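Local coordinates for putative flagellar hook-associated protein (Vibrio parahaemolyticus, PDB 3PWX) that probably serves as a structural component of the bacterial flagellum, as a member of the flagellin family, at residues A[89-92]-A[98-101]; A[31-36]-A[136-141]; A[80-85]-A[115-120]; A[155-160]-A[176-181]. All coordinates share one frame; numbering follows the deposited sequence.

Overall arrangement
From the N terminus, the chain first runs through the long helix 7-61, which carries the 31-36 half of contact 2. Helix 71-89 carries the 80-85 half of contact 3. Contact 1 then closes a short loop, 89-92 against 98-101. It is nested within the loop closed by contact 3, where segment 115-120 comes back to helix 71-89. Both lie inside the wide loop that contact 2 closes when 136-141 returns to helix 7-61. Contact 4 follows in series and joins helix 154-166 to helix 172-223. Contacts 3 and 4 touch, partly through a salt bridge. Contacts 1 and 2 touch by packing.

Contact 1 (A[89-92]-A[98-101]); sequences FNAQ and FLFS
Gln-92 lays its side chain over one face of the Phe-98 ring. Its CG stands 3.8 Å from the centroid of the Phe-98 ring in a CH-pi contact offset toward the rim. Beyond CG the glutamine chain is extended and carries the amide along the same ring. Amide and ring planes are only 7° apart, a stacked pair. Both side chains set CG beside the backbone N and anti to the carbonyl carbon (chi1 -66° in Gln-92), and they run side by side in the same direction. The amide is also held by a hydrogen bond from Gln-92 NE2 to the O of Gly-96. At the ring edge, near its plane, Phe-98 CD1 meets Asn-90 O at 3.3 Å.

The backbones form a single beta bridge between Gln-92 and Phe-98. Leu-99 N gives a hydrogen bond of 3.0 Å to Ala-91 O. The same carbonyl receives a CA-H...O contact from Phe-98 CA at 3.6 Å. This bridge closes a short loop just after helix 71-89, and a type I beta turn runs on from Phe-98 to Ser-101. His-97, seen to bind magnesium in this protein, immediately precedes that turn.

Phe-89 directs its ring edge at the face of Phe-100. This T-shaped pair has centroids 5.8 Å apart and planes at 68°. Phe-89 O lies at the edge of the Phe-100 ring, 3.4 Å from Phe-100 CB. Ala-91 CB touches Leu-99 CD2 at 3.9 Å. His-43 of helix 7-61 packs on Ala-91, Leu-99 and Phe-100, while Phe-89 reaches Val-47 of that helix.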
loop_
_atom_site.group_PDB
_atom_site.type_symbol
_atom_site.label_atom_id
_atom_site.label_comp_id
_atom_site.label_asym_id
_atom_site.label_seq_id
_atom_site.Cartn_x
_atom_site.Cartn_y
_atom_site.Cartn_z
ATOM N N PHE A 89 11.735 17.761 12.361
ATOM C CA PHE A 89 10.410 17.097 12.376
ATOM C C PHE A 89 9.280 17.988 11.868
ATOM O O PHE A 89 8.172 17.494 11.657
ATOM C CB PHE A 89 10.044 16.592 13.759
ATOM C CG PHE A 89 10.612 15.294 14.072
ATOM C CD1 PHE A 89 10.163 14.160 13.418
ATOM C CD2 PHE A 89 11.622 15.187 15.018
ATOM C CE1 PHE A 89 10.704 12.917 13.698
ATOM C CE2 PHE A 89 12.180 13.942 15.310
ATOM C CZ PHE A 89 11.718 12.803 14.662
ATOM N N ASN A 90 9.580 19.279 11.689
ATOM C CA ASN A 90 8.662 20.319 11.232
ATOM C C ASN A 90 8.996 20.757 9.807
ATOM O O ASN A 90 8.510 21.767 9.329
ATOM C CB ASN A 90 8.717 21.524 12.168
ATOM C CG ASN A 90 7.813 21.361 13.387
ATOM O OD1 ASN A 90 6.946 20.459 13.435
ATOM N ND2 ASN A 90 8.014 22.200 14.370
ATOM N N ALA A 91 9.821 19.954 9.139
ATOM C CA ALA A 91 10.142 20.136 7.733
ATOM C C ALA A 91 8.876 20.245 6.904
ATOM O O ALA A 91 7.871 19.591 7.206
ATOM C CB ALA A 91 10.973 18.964 7.241
ATOM N N GLN A 92 8.952 21.066 5.861
ATOM C CA GLN A 92 7.861 21.270 4.946
ATOM C C GLN A 92 8.400 20.971 3.565
ATOM O O GLN A 92 9.622 21.066 3.345
ATOM C CB GLN A 92 7.372 22.727 4.988
ATOM C CG GLN A 92 6.750 23.125 6.289
ATOM C CD GLN A 92 6.556 24.624 6.402
ATOM O OE1 GLN A 92 7.458 25.320 6.841
ATOM N NE2 GLN A 92 5.400 25.125 6.003
ATOM N N PHE A 98 3.494 20.083 5.803
ATOM C CA PHE A 98 4.334 19.455 6.833
ATOM C C PHE A 98 4.574 17.968 6.584
ATOM O O PHE A 98 3.701 17.163 6.679
ATOM C CB PHE A 98 3.835 19.728 8.250
ATOM C CG PHE A 98 3.978 21.155 8.656
ATOM C CD1 PHE A 98 5.200 21.641 9.136
ATOM C CD2 PHE A 98 2.922 22.035 8.495
ATOM C CE1 PHE A 98 5.340 23.010 9.490
ATOM C CE2 PHE A 98 3.055 23.377 8.850
ATOM C CZ PHE A 98 4.254 23.870 9.346
ATOM N N LEU A 99 5.807 17.623 6.272
ATOM C CA LEU A 99 6.195 16.274 5.926
ATOM C C LEU A 99 5.816 15.223 6.971
ATOM O O LEU A 99 5.583 14.080 6.668
ATOM C CB LEU A 99 7.727 16.320 5.752
ATOM C CG LEU A 99 8.307 16.259 4.322
ATOM C CD1 LEU A 99 7.437 16.969 3.222
ATOM C CD2 LEU A 99 9.811 16.734 4.294
ATOM N N PHE A 100 5.787 15.611 8.233
ATOM C CA PHE A 100 5.849 14.585 9.300
ATOM C C PHE A 100 4.685 14.649 10.216
ATOM O O PHE A 100 4.758 14.025 11.309
ATOM C CB PHE A 100 7.129 14.665 10.174
ATOM C CG PHE A 100 8.345 14.220 9.481
ATOM C CD1 PHE A 100 9.379 15.103 9.261
ATOM C CD2 PHE A 100 8.471 12.885 9.004
ATOM C CE1 PHE A 100 10.525 14.682 8.624
ATOM C CE2 PHE A 100 9.582 12.496 8.339
ATOM C CZ PHE A 100 10.626 13.404 8.157
ATOM N N SER A 101 3.657 15.376 9.788
ATOM C CA SER A 101 2.445 15.561 10.553
ATOM C C SER A 101 1.295 14.549 10.349
ATOM O O SER A 101 0.151 14.764 10.842
ATOM C CB SER A 101 1.940 16.997 10.304
ATOM O OG SER A 101 2.777 17.919 11.046
#

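Contact 2 (A[31-36]-A[136-141]); sequences ANLKTT and MDSNMT
Leu-33 of helix 7-61 reaches across to Met-136 and Ser-138 with its two methyl groups. Its CB leaves the helix toward the 136-141 segment. CG is anti to the backbone N (chi1 175°), and this stretches the fork of the leucine out from the helix. CB and CG themselves stay short of close contact, and the branches do the touching. CD2 goes to the selenomethionine Met-136. It lies 3.4 Å from Met-136 CG and 3.9 Å from Met-136 CB, so it meets the base of that chain. CD1 goes to Ser-138, where its modelled approach to CB is shorter than two carbons allow, so the detail there is doubtful.

The leucine and selenomethionine side chains cross at about a right angle. Met-136 bends at chi2 and chi3, and its SE end turns away from the leucine. Thr-36, one turn further along the helix, adds a loose contact of 4.3 Å from its CG2 to Ser-138 O. Its hydroxyl is turned back to the helix, with Thr-36 OG1 giving a hydrogen bond of 3.0 Å to Asn-32 O. Thr-36 N binds the same carbonyl from the opposite face.

Helix 7-61 has a predicted coiled-coil region that includes 31-36, and Lys-34 forms a salt bridge there to Asp-205 of helix 172-223. Met-136 lies in strand 134-137, antiparallel to 127-131, whose Val-128 also packs on Leu-33. Met-136 packs on Arg-200 of helix 172-223. It further pairs in an antiparallel ladder with a strand of the second subunit, so the small sheet runs on across the interface.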
loop_
_atom_site.group_PDB
_atom_site.type_symbol
_atom_site.label_atom_id
_atom_site.label_comp_id
_atom_site.label_asym_id
_atom_site.label_seq_id
_atom_site.Cartn_x
_atom_site.Cartn_y
_atom_site.Cartn_z
ATOM N N ALA A 31 8.622 6.966 -9.286
ATOM C CA ALA A 31 9.687 7.959 -9.242
ATOM C C ALA A 31 9.271 9.098 -8.277
ATOM O O ALA A 31 10.076 9.577 -7.499
ATOM C CB ALA A 31 9.993 8.501 -10.632
ATOM N N ASN A 32 8.013 9.546 -8.308
ATOM C CA ASN A 32 7.729 10.662 -7.394
ATOM C C ASN A 32 7.737 10.237 -5.961
ATOM O O ASN A 32 8.122 11.011 -5.075
ATOM C CB ASN A 32 6.510 11.463 -7.784
ATOM C CG ASN A 32 6.751 12.232 -9.064
ATOM O OD1 ASN A 32 7.864 12.679 -9.301
ATOM N ND2 ASN A 32 5.722 12.394 -9.896
ATOM N N LEU A 33 7.381 8.987 -5.715
ATOM C CA LEU A 33 7.319 8.534 -4.333
ATOM C C LEU A 33 8.775 8.379 -3.794
ATOM O O LEU A 33 9.082 8.775 -2.664
ATOM C CB LEU A 33 6.438 7.281 -4.186
ATOM C CG LEU A 33 6.368 6.613 -2.813
ATOM C CD1 LEU A 33 6.066 7.624 -1.684
ATOM C CD2 LEU A 33 5.350 5.496 -2.827
ATOM N N LYS A 34 9.668 7.885 -4.650
ATOM C CA LYS A 34 11.064 7.722 -4.294
ATOM C C LYS A 34 11.697 9.047 -3.914
ATOM O O LYS A 34 12.600 9.120 -3.039
ATOM C CB LYS A 34 11.842 7.120 -5.442
ATOM C CG LYS A 34 11.442 5.683 -5.781
ATOM C CD LYS A 34 12.507 4.998 -6.593
ATOM C CE LYS A 34 13.781 4.923 -5.710
ATOM N NZ LYS A 34 14.425 3.559 -5.798
ATOM N N THR A 35 11.237 10.093 -4.588
ATOM C CA THR A 35 11.767 11.416 -4.356
ATOM C C THR A 35 11.359 11.944 -3.015
ATOM O O THR A 35 12.119 12.600 -2.359
ATOM C CB THR A 35 11.256 12.395 -5.389
ATOM O OG1 THR A 35 11.913 12.093 -6.622
ATOM C CG2 THR A 35 11.602 13.856 -4.943
ATOM N N THR A 36 10.142 11.647 -2.634
ATOM C CA THR A 36 9.537 12.120 -1.411
ATOM C C THR A 36 10.120 11.298 -0.302
ATOM O O THR A 36 10.348 11.804 0.794
ATOM C CB THR A 36 8.069 11.795 -1.535
ATOM O OG1 THR A 36 7.550 12.611 -2.584
ATOM C CG2 THR A 36 7.316 12.056 -0.263
HETATM N N MSE A 136 1.321 1.997 -1.877
HETATM C CA MSE A 136 2.517 1.947 -1.011
HETATM C C MSE A 136 2.403 3.118 -0.036
HETATM O O MSE A 136 1.984 4.222 -0.456
HETATM C CB MSE A 136 3.766 2.062 -1.843
HETATM C CG MSE A 136 4.949 2.600 -1.085
HETATM SE SE MSE A 136 5.827 1.094 -0.119
HETATM C CE MSE A 136 5.789 -0.056 -1.774
ATOM N N ASP A 137 2.684 2.894 1.252
ATOM C CA ASP A 137 2.611 3.983 2.243
ATOM C C ASP A 137 3.761 4.922 2.004
ATOM O O ASP A 137 4.861 4.491 1.748
ATOM C CB ASP A 137 2.616 3.440 3.680
ATOM C CG ASP A 137 1.395 2.513 3.977
ATOM O OD1 ASP A 137 0.324 2.565 3.264
ATOM O OD2 ASP A 137 1.504 1.727 4.955
ATOM N N SER A 138 3.524 6.218 2.085
ATOM C CA SER A 138 4.472 7.221 1.607
ATOM C C SER A 138 4.894 8.194 2.666
ATOM O O SER A 138 5.809 9.026 2.424
ATOM C CB SER A 138 3.842 7.968 0.415
ATOM O OG SER A 138 2.693 8.698 0.837
ATOM N N ASN A 139 4.327 8.108 3.866
ATOM C CA ASN A 139 4.836 8.989 4.924
ATOM C C ASN A 139 5.443 8.345 6.180
ATOM O O ASN A 139 5.214 7.161 6.426
ATOM C CB ASN A 139 3.777 10.002 5.315
ATOM C CG ASN A 139 2.572 9.376 6.001
ATOM O OD1 ASN A 139 2.049 8.306 5.614
ATOM N ND2 ASN A 139 2.099 10.070 7.035
HETATM N N MSE A 140 6.260 9.105 6.927
HETATM C CA MSE A 140 6.610 8.722 8.302
HETATM C C MSE A 140 5.974 9.772 9.213
HETATM O O MSE A 140 5.613 10.838 8.745
HETATM C CB MSE A 140 8.119 8.644 8.545
HETATM C CG MSE A 140 8.864 7.527 7.835
HETATM SE SE MSE A 140 8.136 5.717 8.153
HETATM C CE MSE A 140 8.446 5.580 10.079
ATOM N N THR A 141 5.750 9.438 10.478
ATOM C CA THR A 141 5.231 10.441 11.382
ATOM C C THR A 141 6.086 10.746 12.604
ATOM O O THR A 141 6.601 9.841 13.253
ATOM C CB THR A 141 3.757 10.214 11.814
ATOM O OG1 THR A 141 3.671 9.164 12.792
ATOM C CG2 THR A 141 2.929 9.979 10.604
#

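Contact 3 (A[80-85]-A[115-120]); sequences SYRDSI and GAYVVE
The backbones of Arg-82 and Tyr-117 stay well apart, with CA atoms 10.7 Å from each other, so side chains alone bridge the helix and the 115-120 segment. The tyrosine hydroxyl comes down over one face of the Arg-82 guanidinium. Tyr-117 OH lies 2.8 Å from Arg-82 NE, but the angle is too poor for a hydrogen bond. It also touches the arginine chain, 3.2 Å from Arg-82 CD. The two side chains cross at about a right angle, and guanidinium and ring planes are 60° apart.

Arg-82 has CG anti to the backbone N (chi1 -177°) and reaches outward, then bends at chi3. That bend brings the guanidinium edge to the next residue, Asp-83. NE and NH1 grip it side-on, and both bind one oxygen. Arg-82 NE to Asp-83 OD1 is 3.0 Å, met nearly along the C-O axis. Arg-82 NH1 to Asp-83 OD1 is 2.9 Å and uses the syn lone pair. Asp-83 OD1 lies almost in the guanidinium plane, which leaves the face to the tyrosine. Arg-82 NH2 has a further salt bridge to Asp-159 of helix 154-166. Two carboxylates thus hold the guanidinium, and this would fix its rotation.

Tyr-117 is anchored at its backbone N by Asn-156 OD1, and its hydroxyl has a weak hydrogen bond with Lys-112 NZ. Its side chain packs on Leu-110 and Leu-155. The 110-111 and 118-119 strands form a small beta hairpin, which Tyr-117 joins to helices 71-89 and 154-166. A short hairpin set against long helices recalls the D1 domain of flagellins.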
loop_
_atom_site.group_PDB
_atom_site.type_symbol
_atom_site.label_atom_id
_atom_site.label_comp_id
_atom_site.label_asym_id
_atom_site.label_seq_id
_atom_site.Cartn_x
_atom_site.Cartn_y
_atom_site.Cartn_z
ATOM N N SER A 80 20.999 23.712 20.974
ATOM C CA SER A 80 21.155 23.746 19.514
ATOM C C SER A 80 20.647 22.539 18.797
ATOM O O SER A 80 19.911 22.687 17.818
ATOM C CB SER A 80 22.596 23.874 19.092
ATOM O OG SER A 80 22.740 25.142 18.539
ATOM N N TYR A 81 21.077 21.369 19.267
ATOM C CA TYR A 81 20.667 20.079 18.707
ATOM C C TYR A 81 19.180 19.809 18.991
ATOM O O TYR A 81 18.469 19.308 18.136
ATOM C CB TYR A 81 21.600 18.951 19.189
ATOM C CG TYR A 81 23.050 19.170 18.732
ATOM C CD1 TYR A 81 23.351 19.184 17.370
ATOM C CD2 TYR A 81 24.084 19.402 19.632
ATOM C CE1 TYR A 81 24.639 19.375 16.900
ATOM C CE2 TYR A 81 25.414 19.615 19.165
ATOM C CZ TYR A 81 25.658 19.581 17.778
ATOM O OH TYR A 81 26.868 19.768 17.201
ATOM N N ARG A 82 18.730 20.228 20.168
ATOM C CA ARG A 82 17.343 20.243 20.499
ATOM C C ARG A 82 16.531 21.020 19.469
ATOM O O ARG A 82 15.543 20.481 18.946
ATOM C CB ARG A 82 17.106 20.777 21.899
ATOM C CG ARG A 82 15.643 20.739 22.334
ATOM C CD ARG A 82 15.410 21.716 23.475
ATOM N NE ARG A 82 15.466 23.100 22.991
ATOM C CZ ARG A 82 15.449 24.179 23.782
ATOM N NH1 ARG A 82 15.549 25.393 23.260
ATOM N NH2 ARG A 82 15.390 24.029 25.095
ATOM N N ASP A 83 16.972 22.214 19.098
ATOM C CA ASP A 83 16.154 23.033 18.203
ATOM C C ASP A 83 16.180 22.482 16.816
ATOM O O ASP A 83 15.142 22.333 16.180
ATOM C CB ASP A 83 16.630 24.478 18.176
ATOM C CG ASP A 83 16.411 25.197 19.500
ATOM O OD1 ASP A 83 15.722 24.668 20.407
ATOM O OD2 ASP A 83 16.957 26.321 19.621
ATOM N N SER A 84 17.376 22.148 16.366
ATOM C CA SER A 84 17.616 21.476 15.101
ATOM C C SER A 84 16.767 20.171 14.880
ATOM O O SER A 84 16.354 19.851 13.753
ATOM C CB SER A 84 19.124 21.244 14.999
ATOM O OG SER A 84 19.454 20.205 14.091
ATOM N N ILE A 85 16.494 19.432 15.950
ATOM C CA ILE A 85 15.663 18.239 15.874
ATOM C C ILE A 85 14.197 18.652 15.765
ATOM O O ILE A 85 13.424 18.011 15.064
ATOM C CB ILE A 85 15.867 17.344 17.099
ATOM C CG1 ILE A 85 17.128 16.520 16.950
ATOM C CG2 ILE A 85 14.703 16.441 17.341
ATOM C CD1 ILE A 85 17.811 16.211 18.327
ATOM N N GLY A 115 4.970 25.619 26.917
ATOM C CA GLY A 115 6.082 25.404 27.851
ATOM C C GLY A 115 6.759 24.037 27.736
ATOM O O GLY A 115 7.857 23.839 28.238
ATOM N N ALA A 116 6.095 23.081 27.095
ATOM C CA ALA A 116 6.707 21.761 26.818
ATOM C C ALA A 116 6.505 21.407 25.331
ATOM O O ALA A 116 5.639 21.986 24.675
ATOM C CB ALA A 116 6.092 20.673 27.739
ATOM N N TYR A 117 7.330 20.510 24.785
ATOM C CA TYR A 117 7.062 20.056 23.399
ATOM C C TYR A 117 5.856 19.155 23.363
ATOM O O TYR A 117 5.762 18.191 24.119
ATOM C CB TYR A 117 8.275 19.410 22.742
ATOM C CG TYR A 117 9.455 20.347 22.626
ATOM C CD1 TYR A 117 9.555 21.234 21.555
ATOM C CD2 TYR A 117 10.474 20.348 23.601
ATOM C CE1 TYR A 117 10.644 22.085 21.438
ATOM C CE2 TYR A 117 11.581 21.206 23.503
ATOM C CZ TYR A 117 11.657 22.077 22.415
ATOM O OH TYR A 117 12.729 22.935 22.278
ATOM N N VAL A 118 4.907 19.518 22.520
ATOM C CA VAL A 118 3.701 18.716 22.332
ATOM C C VAL A 118 3.643 18.200 20.857
ATOM O O VAL A 118 3.838 18.966 19.901
ATOM C CB VAL A 118 2.396 19.500 22.709
ATOM C CG1 VAL A 118 1.153 18.901 21.972
ATOM C CG2 VAL A 118 2.187 19.530 24.214
ATOM N N VAL A 119 3.386 16.913 20.651
ATOM C CA VAL A 119 3.270 16.476 19.267
ATOM C C VAL A 119 1.918 16.801 18.724
ATOM O O VAL A 119 0.921 16.224 19.160
ATOM C CB VAL A 119 3.648 15.008 19.046
ATOM C CG1 VAL A 119 3.420 14.676 17.582
ATOM C CG2 VAL A 119 5.166 14.765 19.371
ATOM N N GLU A 120 1.835 17.727 17.772
ATOM C CA GLU A 120 0.495 17.977 17.198
ATOM C C GLU A 120 0.198 17.267 15.906
ATOM O O GLU A 120 -0.943 17.250 15.501
ATOM C CB GLU A 120 0.206 19.452 17.043
ATOM C CG GLU A 120 -0.550 20.035 18.209
ATOM C CD GLU A 120 -0.166 21.484 18.405
ATOM O OE1 GLU A 120 0.441 22.035 17.446
ATOM O OE2 GLU A 120 -0.419 22.069 19.497
#

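Contact 4 (A[155-160]-A[176-181]); sequences LNQIDA and VDASLN
Gln-157 points its amide across to Ser-179 and Ala-178 on the neighbouring helix. Its CG is anti to the backbone N (chi1 174°), which sends the chain straight out from helix 154-166. A bend at chi2 then swings the amide along the surface of helix 172-223. Gln-157 NE2 gives a hydrogen bond of 3.2 Å to Ser-179 OG. The bond is nearly straight, at 165°, and the hydroxyl lies close to the amide plane. Gln-157 CG rests 3.6 Å from Ser-179 CA. The methyl of Ala-178 lies against the same amide, with Ala-178 CB 3.5 Å from Gln-157 NE2 and 3.7 Å from Gln-157 CD.

The two helices are consecutive and run in largely opposite directions, as a helical hairpin with a short connecting loop. Their backbones come close here, with Gln-157 CA 5.9 Å from Ser-179 CA. Alanine and serine offer little bulk at this point.

Ser-179 sets OG beside its backbone N, where it also bonds to the O of Glu-175, one turn back. The Glu-175 side chain holds Gln-157 as well, since its OE1 accepts a hydrogen bond from NE2. The glutamine nitrogen thus has two oxygen partners. Ile-158 packs on Met-54 of helix 7-61 and Leu-78 of helix 71-89. Leu-180 packs on Val-58 and Leu-59 of helix 7-61.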
loop_
_atom_site.group_PDB
_atom_site.type_symbol
_atom_site.label_atom_id
_atom_site.label_comp_id
_atom_site.label_asym_id
_atom_site.label_seq_id
_atom_site.Cartn_x
_atom_site.Cartn_y
_atom_site.Cartn_z
ATOM N N LEU A 155 12.660 15.495 23.691
ATOM C CA LEU A 155 12.910 16.928 23.791
ATOM C C LEU A 155 12.518 17.465 25.157
ATOM O O LEU A 155 13.134 18.378 25.677
ATOM C CB LEU A 155 12.239 17.684 22.655
ATOM C CG LEU A 155 12.797 17.356 21.259
ATOM C CD1 LEU A 155 12.149 18.233 20.179
ATOM C CD2 LEU A 155 14.314 17.462 21.149
ATOM N N ASN A 156 11.503 16.866 25.757
ATOM C CA ASN A 156 11.192 17.200 27.128
ATOM C C ASN A 156 12.251 16.670 28.089
ATOM O O ASN A 156 12.590 17.341 29.045
ATOM C CB ASN A 156 9.783 16.739 27.463
ATOM C CG ASN A 156 8.744 17.605 26.746
ATOM O OD1 ASN A 156 9.022 18.785 26.511
ATOM N ND2 ASN A 156 7.583 17.033 26.351
ATOM N N GLN A 157 12.813 15.492 27.799
ATOM C CA GLN A 157 13.711 14.889 28.712
ATOM C C GLN A 157 15.017 15.670 28.664
ATOM O O GLN A 157 15.697 15.809 29.681
ATOM C CB GLN A 157 13.938 13.441 28.343
ATOM C CG GLN A 157 15.028 12.727 29.193
ATOM C CD GLN A 157 14.639 12.714 30.648
ATOM O OE1 GLN A 157 13.494 12.380 30.977
ATOM N NE2 GLN A 157 15.569 13.071 31.528
ATOM N N ILE A 158 15.351 16.203 27.489
ATOM C CA ILE A 158 16.606 16.925 27.336
ATOM C C ILE A 158 16.506 18.236 28.159
ATOM O O ILE A 158 17.518 18.689 28.732
ATOM C CB ILE A 158 17.054 17.140 25.839
ATOM C CG1 ILE A 158 18.532 17.547 25.749
ATOM C CG2 ILE A 158 16.268 18.257 25.193
ATOM C CD1 ILE A 158 19.615 16.646 26.587
ATOM N N ASP A 159 15.281 18.792 28.227
ATOM C CA ASP A 159 15.030 20.022 29.016
ATOM C C ASP A 159 15.101 19.769 30.517
ATOM O O ASP A 159 15.638 20.591 31.249
ATOM C CB ASP A 159 13.698 20.727 28.608
ATOM C CG ASP A 159 13.882 21.687 27.409
ATOM O OD1 ASP A 159 15.044 21.912 26.970
ATOM O OD2 ASP A 159 12.888 22.232 26.900
ATOM N N ALA A 160 14.575 18.624 30.968
ATOM C CA ALA A 160 14.796 18.173 32.356
ATOM C C ALA A 160 16.320 18.003 32.713
ATOM O O ALA A 160 16.751 18.194 33.864
ATOM C CB ALA A 160 14.022 16.895 32.648
ATOM N N VAL A 176 20.450 12.300 34.043
ATOM C CA VAL A 176 21.465 11.857 33.080
ATOM C C VAL A 176 21.075 10.494 32.461
ATOM O O VAL A 176 20.994 10.377 31.239
ATOM C CB VAL A 176 22.901 11.866 33.709
ATOM C CG1 VAL A 176 23.936 11.016 32.910
ATOM C CG2 VAL A 176 23.368 13.318 33.899
ATOM N N ASP A 177 20.830 9.489 33.305
ATOM C CA ASP A 177 20.449 8.149 32.852
ATOM C C ASP A 177 19.067 8.151 32.150
ATOM O O ASP A 177 18.872 7.429 31.196
ATOM C CB ASP A 177 20.517 7.121 33.997
ATOM C CG ASP A 177 21.947 6.793 34.408
ATOM O OD1 ASP A 177 22.741 6.277 33.543
ATOM O OD2 ASP A 177 22.287 7.018 35.605
ATOM N N ALA A 178 18.127 8.979 32.572
ATOM C CA ALA A 178 16.865 9.044 31.814
ATOM C C ALA A 178 17.103 9.660 30.443
ATOM O O ALA A 178 16.548 9.200 29.437
ATOM C CB ALA A 178 15.769 9.775 32.575
ATOM N N SER A 179 18.010 10.637 30.414
ATOM C CA SER A 179 18.370 11.334 29.180
ATOM C C SER A 179 19.097 10.448 28.145
ATOM O O SER A 179 18.821 10.544 26.944
ATOM C CB SER A 179 19.190 12.571 29.488
ATOM O OG SER A 179 18.531 13.356 30.459
ATOM N N LEU A 180 20.021 9.592 28.594
ATOM C CA LEU A 180 20.663 8.652 27.650
ATOM C C LEU A 180 19.690 7.591 27.170
ATOM O O LEU A 180 19.646 7.282 25.980
ATOM C CB LEU A 180 21.919 8.050 28.225
ATOM C CG LEU A 180 23.055 9.045 28.504
ATOM C CD1 LEU A 180 24.118 8.394 29.425
ATOM C CD2 LEU A 180 23.699 9.619 27.228
ATOM N N ASN A 181 18.869 7.073 28.082
ATOM C CA ASN A 181 17.808 6.131 27.732
ATOM C C ASN A 181 16.757 6.692 26.741
ATOM O O ASN A 181 16.285 5.960 25.857
ATOM C CB ASN A 181 17.138 5.550 28.985
ATOM C CG ASN A 181 18.113 4.779 29.873
ATOM O OD1 ASN A 181 19.128 4.281 29.410
ATOM N ND2 ASN A 181 17.797 4.681 31.149
#